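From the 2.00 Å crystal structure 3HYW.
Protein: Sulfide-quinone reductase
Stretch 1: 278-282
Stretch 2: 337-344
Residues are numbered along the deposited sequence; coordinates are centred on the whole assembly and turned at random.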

# COMPACT_ATOMS: atom_id res chain seq x y z
N ASN A 278 32.73 -3.68 21.61
CA ASN A 278 32.22 -2.33 21.85
C ASN A 278 32.03 -1.59 20.52
O ASN A 278 32.03 -2.22 19.47
CB ASN A 278 33.13 -1.57 22.84
CG ASN A 278 34.57 -1.42 22.33
OD1 ASN A 278 34.83 -1.41 21.12
ND2 ASN A 278 35.50 -1.26 23.27
N ARG A 279 31.86 -0.27 20.57
CA ARG A 279 31.64 0.55 19.36
C ARG A 279 32.80 0.47 18.37
O ARG A 279 32.61 0.68 17.16
CB ARG A 279 31.41 2.01 19.75
CG ARG A 279 30.18 2.24 20.62
CD ARG A 279 30.08 3.68 21.08
NE ARG A 279 28.88 3.88 21.88
CZ ARG A 279 28.75 4.77 22.85
NH1 ARG A 279 27.61 4.85 23.51
NH2 ARG A 279 29.77 5.57 23.17
N CYS A 280 33.99 0.19 18.89
CA CYS A 280 35.21 0.17 18.09
C CYS A 280 35.58 -1.26 17.70
O CYS A 280 36.69 -1.54 17.25
CB CYS A 280 36.34 0.86 18.88
SG CYS A 280 35.94 2.60 19.26
N PHE A 281 34.61 -2.16 17.88
CA PHE A 281 34.72 -3.59 17.55
C PHE A 281 35.88 -4.29 18.25
O PHE A 281 36.47 -5.25 17.74
CB PHE A 281 34.63 -3.82 16.04
CG PHE A 281 33.21 -3.75 15.55
CD1 PHE A 281 32.55 -2.52 15.50
CD2 PHE A 281 32.50 -4.91 15.25
CE1 PHE A 281 31.21 -2.45 15.11
CE2 PHE A 281 31.16 -4.84 14.86
CZ PHE A 281 30.53 -3.61 14.78
N GLN A 282 36.15 -3.79 19.45
CA GLN A 282 37.15 -4.32 20.34
C GLN A 282 36.43 -4.97 21.51
O GLN A 282 35.40 -4.47 21.96
CB GLN A 282 38.01 -3.15 20.82
CG GLN A 282 38.99 -3.42 21.94
CD GLN A 282 39.57 -2.12 22.47
OE1 GLN A 282 38.84 -1.24 22.90
NE2 GLN A 282 40.89 -1.99 22.41
N ASP A 337 43.89 7.81 18.98
CA ASP A 337 42.73 7.87 18.09
C ASP A 337 42.13 6.48 17.91
O ASP A 337 42.85 5.52 17.62
CB ASP A 337 43.10 8.44 16.72
CG ASP A 337 43.10 9.96 16.69
OD1 ASP A 337 42.72 10.59 17.70
OD2 ASP A 337 43.47 10.53 15.64
N LYS A 338 40.82 6.37 18.09
CA LYS A 338 40.10 5.12 17.87
C LYS A 338 38.89 5.34 16.98
O LYS A 338 38.24 6.38 17.06
CB LYS A 338 39.69 4.48 19.21
CG LYS A 338 40.87 4.04 20.11
CD LYS A 338 41.57 2.79 19.55
CE LYS A 338 42.96 2.62 20.15
NZ LYS A 338 43.91 3.70 19.72
N TYR A 339 38.59 4.34 16.15
CA TYR A 339 37.55 4.46 15.14
C TYR A 339 36.41 3.47 15.32
O TYR A 339 36.61 2.32 15.71
CB TYR A 339 38.13 4.28 13.73
CG TYR A 339 39.18 5.30 13.39
CD1 TYR A 339 38.84 6.49 12.76
CD2 TYR A 339 40.53 5.07 13.69
CE1 TYR A 339 39.81 7.44 12.45
CE2 TYR A 339 41.50 6.01 13.39
CZ TYR A 339 41.13 7.19 12.76
OH TYR A 339 42.09 8.12 12.45
N ALA A 340 35.21 3.96 15.03
CA ALA A 340 34.02 3.14 14.92
C ALA A 340 33.61 3.09 13.44
O ALA A 340 33.73 4.11 12.73
CB ALA A 340 32.91 3.73 15.74
N PRO A 341 33.14 1.93 12.96
CA PRO A 341 32.61 1.85 11.60
C PRO A 341 31.27 2.57 11.50
O PRO A 341 30.49 2.57 12.46
CB PRO A 341 32.39 0.35 11.39
CG PRO A 341 32.21 -0.21 12.76
CD PRO A 341 33.08 0.63 13.66
N ARG A 342 31.02 3.19 10.35
CA ARG A 342 29.74 3.81 10.08
C ARG A 342 28.61 2.78 10.17
O ARG A 342 27.53 3.08 10.67
CB ARG A 342 29.75 4.46 8.69
CG ARG A 342 28.46 5.14 8.28
CD ARG A 342 28.16 6.37 9.13
NE ARG A 342 26.93 7.03 8.67
CZ ARG A 342 26.45 8.16 9.16
NH1 ARG A 342 27.06 8.80 10.15
NH2 ARG A 342 25.33 8.67 8.66
N LEU A 343 28.90 1.57 9.68
CA LEU A 343 27.91 0.49 9.54
C LEU A 343 26.73 0.91 8.65
O LEU A 343 25.58 0.75 9.02
CB LEU A 343 27.43 -0.03 10.90
CG LEU A 343 28.50 -0.62 11.83
CD1 LEU A 343 27.87 -1.02 13.17
CD2 LEU A 343 29.19 -1.83 11.16
N SER A 344 27.05 1.47 7.49
CA SER A 344 26.03 1.69 6.46
C SER A 344 26.02 0.46 5.55
O SER A 344 26.91 -0.40 5.66
CB SER A 344 26.30 2.99 5.68
OG SER A 344 27.62 3.06 5.19

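Stretch 1 is a compact turn; stretch 2 is extended through Pro341, with a strand that includes Tyr339 to Pro341, and turns at Arg342 and Leu343. Asn278 to Phe281 form a type I beta turn, in which Phe281 N donates to Asn278 O at 3.0 Å. Asn278 N also donates to Gln282 O at 2.8 Å. The Asn278 side chain braces the loop from within: its OD1 accepts from Cys280 N at 2.9 Å and from Gln282 N at 3.2 Å. The nearest CA atoms across the stretches are those of Cys280 and Ala340, 4.5 Å apart.

No hydrogen bond links the two stretches. A CA-H...O contact joins the backbones, with Cys280 CA 3.5 Å from Tyr339 O. The carbonyl oxygen of Arg279 packs against carbon, 3.4 Å from Ala340 CB and 3.5 Å from Pro341 CD.

The remaining contacts are largely apolar. Phe281 CE1 lies 3.4 Å from Pro341 CG, and Phe281 CZ lies 4.0 Å from Leu343 CD1, which sits at the ring edge. These buried side chains shield one another from solvent. Cys280 SG rests 4.2 Å from Lys338 CB, and Cys280 is bonded covalently to a group elsewhere in the structure. The end of the Lys338 side chain leads away, and Lys338 NZ donates a hydrogen bond to Asp337 O at 3.0 Å.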